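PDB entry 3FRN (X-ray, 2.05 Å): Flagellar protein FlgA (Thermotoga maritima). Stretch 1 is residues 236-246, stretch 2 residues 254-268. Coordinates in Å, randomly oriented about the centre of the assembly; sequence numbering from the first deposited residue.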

ATOM      1  N   ASN A 236     -18.804  15.117  25.693  1.00 42.02           N
ATOM      2  CA  ASN A 236     -18.189  13.826  25.401  1.00 41.36           C
ATOM      3  C   ASN A 236     -16.742  13.859  25.886  1.00 36.77           C
ATOM      4  O   ASN A 236     -16.147  14.927  25.968  1.00 34.86           O
ATOM      5  CB  ASN A 236     -18.270  13.526  23.907  1.00 40.43           C
ATOM      6  CG  ASN A 236     -19.694  13.270  23.446  1.00 57.59           C
ATOM      7  OD1 ASN A 236     -20.091  12.123  23.239  1.00 70.74           O
ATOM      8  ND2 ASN A 236     -20.478  14.336  23.300  1.00 61.09           N
ATOM      9  N   GLY A 237     -16.178  12.708  26.246  1.00 44.24           N
ATOM     10  CA  GLY A 237     -14.827  12.704  26.816  1.00 38.46           C
ATOM     11  C   GLY A 237     -14.065  11.397  26.750  1.00 36.99           C
ATOM     12  O   GLY A 237     -14.649  10.309  26.701  1.00 36.27           O
ATOM     13  N   TYR A 238     -12.743  11.506  26.748  1.00 33.36           N
ATOM     14  CA  TYR A 238     -11.877  10.326  26.718  1.00 38.32           C
ATOM     15  C   TYR A 238     -11.205  10.223  28.083  1.00 35.55           C
ATOM     16  O   TYR A 238     -11.285  11.169  28.862  1.00 41.04           O
ATOM     17  CB  TYR A 238     -10.831  10.446  25.584  1.00 37.87           C
ATOM     18  CG  TYR A 238     -11.430  10.449  24.178  1.00 39.26           C
ATOM     19  CD1 TYR A 238     -11.721   9.257  23.524  1.00 39.03           C
ATOM     20  CD2 TYR A 238     -11.708  11.638  23.514  1.00 43.18           C
ATOM     21  CE1 TYR A 238     -12.274   9.239  22.260  1.00 35.39           C
ATOM     22  CE2 TYR A 238     -12.266  11.633  22.243  1.00 36.36           C
ATOM     23  CZ  TYR A 238     -12.537  10.430  21.622  1.00 42.60           C
ATOM     24  OH  TYR A 238     -13.079  10.411  20.363  1.00 43.57           O
ATOM     25  N   LEU A 239     -10.589   9.108  28.395  1.00 45.94           N
ATOM     26  CA  LEU A 239      -9.758   8.966  29.566  1.00 41.94           C
ATOM     27  C   LEU A 239      -8.785  10.074  29.742  1.00 39.50           C
ATOM     28  O   LEU A 239      -8.145  10.417  28.826  1.00 46.69           O
ATOM     29  CB  LEU A 239      -8.951   7.715  29.392  1.00 46.90           C
ATOM     30  CG  LEU A 239      -9.273   6.660  30.412  1.00 51.99           C
ATOM     31  CD1 LEU A 239      -8.657   7.129  31.732  1.00 44.42           C
ATOM     32  CD2 LEU A 239     -10.796   6.433  30.496  1.00 52.13           C
ATOM     33  N   GLY A 240      -8.638  10.601  30.937  1.00 40.55           N
ATOM     34  CA  GLY A 240      -7.634  11.623  31.206  1.00 25.99           C
ATOM     35  C   GLY A 240      -8.121  13.005  30.901  1.00 38.17           C
ATOM     36  O   GLY A 240      -7.490  13.992  31.311  1.00 32.56           O
ATOM     37  N   GLU A 241      -9.231  13.105  30.171  1.00 33.71           N
ATOM     38  CA  GLU A 241      -9.759  14.428  29.891  1.00 36.34           C
ATOM     39  C   GLU A 241     -10.581  14.899  31.060  1.00 39.75           C
ATOM     40  O   GLU A 241     -11.172  14.086  31.782  1.00 38.80           O
ATOM     41  CB  GLU A 241     -10.563  14.476  28.591  1.00 33.83           C
ATOM     42  CG  GLU A 241      -9.683  14.206  27.363  1.00 28.43           C
ATOM     43  CD  GLU A 241     -10.437  14.288  26.057  1.00 50.19           C
ATOM     44  OE1 GLU A 241     -11.666  14.047  26.062  1.00 39.63           O
ATOM     45  OE2 GLU A 241      -9.788  14.584  25.028  1.00 41.32           O
ATOM     46  N   THR A 242     -10.580  16.214  31.250  1.00 33.38           N
ATOM     47  CA  THR A 242     -11.415  16.865  32.227  1.00 36.88           C
ATOM     48  C   THR A 242     -12.710  17.328  31.555  1.00 39.01           C
ATOM     49  O   THR A 242     -12.692  18.195  30.675  1.00 38.82           O
ATOM     50  CB  THR A 242     -10.685  18.062  32.871  1.00 39.16           C
ATOM     51  OG1 THR A 242      -9.472  17.613  33.497  1.00 38.77           O
ATOM     52  CG2 THR A 242     -11.569  18.727  33.903  1.00 33.34           C
ATOM     53  N   VAL A 243     -13.824  16.733  31.978  1.00 41.18           N
ATOM     54  CA  VAL A 243     -15.148  17.056  31.454  1.00 42.95           C
ATOM     55  C   VAL A 243     -16.012  17.746  32.523  1.00 45.29           C
ATOM     56  O   VAL A 243     -16.016  17.340  33.693  1.00 47.01           O
ATOM     57  CB  VAL A 243     -15.884  15.789  30.944  1.00 39.20           C
ATOM     58  CG1 VAL A 243     -17.182  16.168  30.302  1.00 48.57           C
ATOM     59  CG2 VAL A 243     -15.042  15.056  29.924  1.00 47.95           C
ATOM     60  N   ARG A 244     -16.734  18.790  32.115  1.00 47.37           N
ATOM     61  CA  ARG A 244     -17.687  19.478  32.992  1.00 45.55           C
ATOM     62  C   ARG A 244     -18.915  18.601  33.205  1.00 43.43           C
ATOM     63  O   ARG A 244     -19.308  17.857  32.307  1.00 42.65           O
ATOM     64  CB  ARG A 244     -18.078  20.825  32.388  1.00 45.12           C
ATOM     65  CG  ARG A 244     -16.887  21.576  31.827  1.00 53.94           C
ATOM     66  CD  ARG A 244     -17.300  22.698  30.905  1.00 60.12           C
ATOM     67  NE  ARG A 244     -16.202  23.099  30.028  1.00 61.81           N
ATOM     68  CZ  ARG A 244     -15.317  24.053  30.309  1.00 65.76           C
ATOM     69  NH1 ARG A 244     -15.387  24.722  31.454  1.00 67.73           N
ATOM     70  NH2 ARG A 244     -14.359  24.342  29.440  1.00 66.59           N
ATOM     71  N   ALA A 245     -19.503  18.678  34.397  1.00 41.40           N
ATOM     72  CA  ALA A 245     -20.636  17.828  34.767  1.00 39.61           C
ATOM     73  C   ALA A 245     -21.547  18.515  35.785  1.00 40.00           C
ATOM     74  O   ALA A 245     -21.166  19.544  36.361  1.00 42.62           O
ATOM     75  CB  ALA A 245     -20.141  16.485  35.311  1.00 33.96           C
ATOM     76  N   MET A 246     -22.748  17.937  35.996  1.00 38.70           N
ATOM     77  CA  MET A 246     -23.686  18.458  37.009  1.00 35.32           C
ATOM     78  C   MET A 246     -24.236  17.343  37.929  1.00 32.24           C
ATOM     79  O   MET A 246     -24.869  16.297  37.438  1.00 32.19           O
ATOM     80  CB  MET A 246     -24.882  19.214  36.352  1.00 33.29           C
ATOM     81  CG  MET A 246     -26.029  19.581  37.350  1.00 33.97           C
ATOM     82  SD  MET A 246     -27.710  19.256  36.550  1.00 35.25           S
ATOM     83  CE  MET A 246     -28.081  20.956  35.676  1.00 34.42           C
ATOM     84  N   VAL A 254     -19.217  21.020  38.325  1.00 52.86           N
ATOM     85  CA  VAL A 254     -18.026  20.298  38.767  1.00 50.08           C
ATOM     86  C   VAL A 254     -17.087  19.967  37.606  1.00 50.62           C
ATOM     87  O   VAL A 254     -17.519  19.486  36.557  1.00 51.68           O
ATOM     88  CB  VAL A 254     -18.372  19.001  39.582  1.00 50.44           C
ATOM     89  CG1 VAL A 254     -18.896  19.349  40.983  1.00 48.81           C
ATOM     90  CG2 VAL A 254     -19.366  18.105  38.835  1.00 45.14           C
ATOM     91  N   PHE A 255     -15.805  20.270  37.801  1.00 50.29           N
ATOM     92  CA  PHE A 255     -14.744  19.809  36.916  1.00 43.81           C
ATOM     93  C   PHE A 255     -14.428  18.382  37.328  1.00 40.62           C
ATOM     94  O   PHE A 255     -14.297  18.097  38.521  1.00 29.44           O
ATOM     95  CB  PHE A 255     -13.479  20.656  37.084  1.00 47.04           C
ATOM     96  CG  PHE A 255     -13.446  21.897  36.237  1.00 47.17           C
ATOM     97  CD1 PHE A 255     -13.521  23.156  36.827  1.00 57.48           C
ATOM     98  CD2 PHE A 255     -13.311  21.812  34.856  1.00 50.81           C
ATOM     99  CE1 PHE A 255     -13.477  24.315  36.053  1.00 57.56           C
ATOM    100  CE2 PHE A 255     -13.270  22.963  34.075  1.00 53.72           C
ATOM    101  CZ  PHE A 255     -13.350  24.216  34.676  1.00 57.24           C
ATOM    102  N   GLY A 256     -14.290  17.496  36.347  1.00 40.57           N
ATOM    103  CA  GLY A 256     -14.022  16.101  36.628  1.00 40.72           C
ATOM    104  C   GLY A 256     -13.291  15.382  35.521  1.00 39.02           C
ATOM    105  O   GLY A 256     -13.701  15.435  34.361  1.00 42.17           O
ATOM    106  N   ARG A 257     -12.207  14.709  35.886  1.00 38.93           N
ATOM    107  CA  ARG A 257     -11.427  13.940  34.927  1.00 39.14           C
ATOM    108  C   ARG A 257     -12.042  12.569  34.715  1.00 36.68           C
ATOM    109  O   ARG A 257     -12.473  11.905  35.670  1.00 32.38           O
ATOM    110  CB  ARG A 257      -9.965  13.813  35.366  1.00 37.41           C
ATOM    111  CG  ARG A 257      -9.761  13.128  36.709  1.00 52.59           C
ATOM    112  CD  ARG A 257      -8.353  13.317  37.270  1.00 51.48           C
ATOM    113  NE  ARG A 257      -7.436  12.248  36.876  1.00 67.65           N
ATOM    114  CZ  ARG A 257      -6.268  12.004  37.469  1.00 79.44           C
ATOM    115  NH1 ARG A 257      -5.501  11.010  37.042  1.00 84.82           N
ATOM    116  NH2 ARG A 257      -5.865  12.745  38.496  1.00 85.50           N
ATOM    117  N   VAL A 258     -12.107  12.153  33.456  1.00 36.72           N
ATOM    118  CA  VAL A 258     -12.515  10.794  33.132  1.00 30.73           C
ATOM    119  C   VAL A 258     -11.411   9.845  33.575  1.00 39.92           C
ATOM    120  O   VAL A 258     -10.245   9.977  33.176  1.00 33.55           O
ATOM    121  CB  VAL A 258     -12.768  10.638  31.633  1.00 38.78           C
ATOM    122  CG1 VAL A 258     -13.204   9.208  31.296  1.00 32.30           C
ATOM    123  CG2 VAL A 258     -13.796  11.659  31.166  1.00 25.13           C
ATOM    124  N   GLU A 259     -11.784   8.904  34.433  1.00 38.55           N
ATOM    125  CA  GLU A 259     -10.846   7.928  34.925  1.00 39.88           C
ATOM    126  C   GLU A 259     -11.236   6.543  34.436  1.00 39.72           C
ATOM    127  O   GLU A 259     -12.397   6.299  34.070  1.00 34.82           O
ATOM    128  CB  GLU A 259     -10.766   7.960  36.457  1.00 35.36           C
ATOM    129  CG  GLU A 259     -10.285   9.289  37.022  1.00 43.23           C
ATOM    130  CD  GLU A 259      -9.348   9.125  38.205  1.00 53.10           C
ATOM    131  OE1 GLU A 259      -9.434   8.095  38.906  1.00 59.31           O
ATOM    132  OE2 GLU A 259      -8.518  10.029  38.435  1.00 56.55           O
ATOM    133  N   ARG A 260     -10.269   5.632  34.428  1.00 38.47           N
ATOM    134  CA  ARG A 260     -10.557   4.209  34.291  1.00 40.00           C
ATOM    135  C   ARG A 260     -11.820   3.827  35.055  1.00 43.01           C
ATOM    136  O   ARG A 260     -11.881   3.962  36.278  1.00 46.15           O
ATOM    137  CB  ARG A 260      -9.372   3.372  34.779  1.00 36.96           C
ATOM    138  CG  ARG A 260      -9.550   1.875  34.589  1.00 40.42           C
ATOM    139  CD  ARG A 260      -8.316   1.110  35.043  1.00 41.51           C
ATOM    140  NE  ARG A 260      -7.936   1.449  36.411  1.00 51.59           N
ATOM    141  CZ  ARG A 260      -6.839   1.002  37.014  1.00 56.59           C
ATOM    142  NH1 ARG A 260      -6.573   1.361  38.262  1.00 61.32           N
ATOM    143  NH2 ARG A 260      -6.007   0.197  36.367  1.00 57.87           N
ATOM    144  N   GLY A 261     -12.824   3.348  34.328  1.00 52.52           N
ATOM    145  CA  GLY A 261     -14.071   2.923  34.936  1.00 56.93           C
ATOM    146  C   GLY A 261     -15.147   2.629  33.909  1.00 61.65           C
ATOM    147  O   GLY A 261     -15.278   1.499  33.441  1.00 65.76           O
ATOM    148  N   PRO A 262     -15.919   3.653  33.558  1.00 62.10           N
ATOM    149  CA  PRO A 262     -15.451   5.039  33.656  1.00 60.77           C
ATOM    150  C   PRO A 262     -16.143   5.792  34.788  1.00 56.80           C
ATOM    151  O   PRO A 262     -17.359   5.982  34.749  1.00 57.68           O
ATOM    152  CB  PRO A 262     -15.854   5.634  32.306  1.00 62.24           C
ATOM    153  CG  PRO A 262     -17.037   4.836  31.887  1.00 65.76           C
ATOM    154  CD  PRO A 262     -16.790   3.442  32.390  1.00 65.18           C
ATOM    155  N   VAL A 263     -15.369   6.214  35.783  1.00 50.61           N
ATOM    156  CA  VAL A 263     -15.839   7.194  36.755  1.00 45.25           C
ATOM    157  C   VAL A 263     -15.271   8.578  36.460  1.00 43.68           C
ATOM    158  O   VAL A 263     -14.222   8.708  35.828  1.00 44.24           O
ATOM    159  CB  VAL A 263     -15.460   6.791  38.192  1.00 41.02           C
ATOM    160  CG1 VAL A 263     -15.942   5.379  38.490  1.00 47.28           C
ATOM    161  CG2 VAL A 263     -13.957   6.902  38.395  1.00 37.57           C
ATOM    162  N   LEU A 264     -15.972   9.610  36.919  1.00 42.05           N
ATOM    163  CA  LEU A 264     -15.399  10.947  37.005  1.00 34.33           C
ATOM    164  C   LEU A 264     -14.723  11.108  38.346  1.00 32.76           C
ATOM    165  O   LEU A 264     -15.198  10.605  39.360  1.00 32.87           O
ATOM    166  CB  LEU A 264     -16.459  12.038  36.855  1.00 33.68           C
ATOM    167  CG  LEU A 264     -16.807  12.618  35.483  1.00 33.45           C
ATOM    168  CD1 LEU A 264     -17.179  14.080  35.646  1.00 33.30           C
ATOM    169  CD2 LEU A 264     -15.664  12.476  34.476  1.00 37.10           C
ATOM    170  N   ARG A 265     -13.597  11.799  38.346  1.00 34.00           N
ATOM    171  CA  ARG A 265     -12.993  12.243  39.583  1.00 33.99           C
ATOM    172  C   ARG A 265     -13.114  13.746  39.627  1.00 34.72           C
ATOM    173  O   ARG A 265     -12.519  14.446  38.814  1.00 36.45           O
ATOM    174  CB  ARG A 265     -11.532  11.831  39.656  1.00 33.52           C
ATOM    175  CG  ARG A 265     -10.824  12.325  40.903  1.00 40.75           C
ATOM    176  CD  ARG A 265     -10.104  11.173  41.567  1.00 53.83           C
ATOM    177  NE  ARG A 265     -11.006  10.038  41.758  1.00 49.34           N
ATOM    178  CZ  ARG A 265     -10.610   8.796  42.008  1.00 54.23           C
ATOM    179  NH1 ARG A 265      -9.317   8.508  42.102  1.00 54.02           N
ATOM    180  NH2 ARG A 265     -11.513   7.838  42.159  1.00 59.22           N
ATOM    181  N   ILE A 266     -13.901  14.240  40.574  1.00 41.49           N
ATOM    182  CA  ILE A 266     -14.098  15.675  40.721  1.00 44.75           C
ATOM    183  C   ILE A 266     -12.902  16.347  41.409  1.00 48.77           C
ATOM    184  O   ILE A 266     -12.536  16.006  42.540  1.00 44.55           O
ATOM    185  CB  ILE A 266     -15.440  15.992  41.390  1.00 42.04           C
ATOM    186  CG1 ILE A 266     -16.571  15.581  40.439  1.00 45.30           C
ATOM    187  CG2 ILE A 266     -15.533  17.477  41.736  1.00 44.34           C
ATOM    188  CD1 ILE A 266     -17.897  15.324  41.103  1.00 62.07           C
ATOM    189  N   LEU A 267     -12.293  17.287  40.683  1.00 54.18           N
ATOM    190  CA  LEU A 267     -11.081  17.984  41.105  1.00 57.74           C
ATOM    191  C   LEU A 267     -11.372  18.972  42.234  1.00 61.38           C
ATOM    192  O   LEU A 267     -12.261  19.821  42.107  1.00 63.60           O
ATOM    193  CB  LEU A 267     -10.453  18.716  39.912  1.00 56.96           C
ATOM    194  CG  LEU A 267     -10.389  18.022  38.544  1.00 55.92           C
ATOM    195  CD1 LEU A 267      -9.923  19.011  37.484  1.00 60.55           C
ATOM    196  CD2 LEU A 267      -9.498  16.775  38.546  1.00 44.37           C
ATOM    197  N   GLU A 268     -10.609  18.850  43.323  1.00 63.61           N
ATOM    198  CA  GLU A 268     -10.808  19.619  44.566  1.00 65.19           C
ATOM    199  C   GLU A 268     -12.202  19.412  45.168  1.00 64.93           C
ATOM    200  O   GLU A 268     -12.371  18.670  46.136  1.00 64.75           O
ATOM    201  CB  GLU A 268     -10.529  21.113  44.359  1.00 64.85           C
ATOM    202  CG  GLU A 268      -9.161  21.426  43.782  1.00 66.10           C
ATOM    203  CD  GLU A 268      -9.021  22.879  43.369  1.00 68.28           C
ATOM    204  OE1 GLU A 268      -9.292  23.769  44.206  1.00 67.86           O
ATOM    205  OE2 GLU A 268      -8.635  23.132  42.209  1.00 74.76           O
TER

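Strand 242-246 pairs antiparallel with the strand that runs through Val254 to Arg257, and main-chain hydrogen bonds do most of the joining. Val243 and Gly256 form one hydrogen-bonded pair. Val243 N gives a short bond to Gly256 O (2.7 Å). The return bond, Gly256 N to Val243 O, is weak at 3.2 Å, with an angle of 132°. Ala245 and Val254 form the next such pair: Ala245 N donates to Val254 O (3.0 Å), and Val254 N to Ala245 O (3.1 Å).

The ladder continues into the type II turn from Tyr238 to Glu241. Val258 N donates to Glu241 O (2.7 Å), and Gly240 N donates to Val258 O (2.8 Å), nearly straight at 171°. Both polar main-chain atoms of Val258 are thus satisfied by the turn. Gly240 has a phi of 86°, where a CB would be jammed against the preceding carbonyl. Within the turn, Glu241 N bonds to Tyr238 O, and Glu241 OE1 accepts from Tyr238 N (2.8 Å).

Thr242, Arg244, Phe255 and Arg257 point to one face of the sheet. Thr242 CG2 lies 3.7 Å from Phe255 CD2, and Arg244 NH1 lies 3.8 Å from Phe255 CE2. Both meet the ring obliquely. The Arg257 side chain leads away, and its NE pairs by charge with Glu259 OE2 (2.9 Å).

The other face of the paired strands carries Val243, Ala245 and Val254. Ala245 CB reaches Val254 CG2 (4.0 Å) and Leu264 CD1 (3.8 Å). Gly256 leaves room for Leu264: an ideal CB would come within 2.6 Å of Leu264 CD1. Val258, a compact apolar residue, is buried and has the largest area covered by the other stretch. Its CG2 meets Val243 CG2 and its CG1 meets Leu239 CD2, both at 3.8 Å.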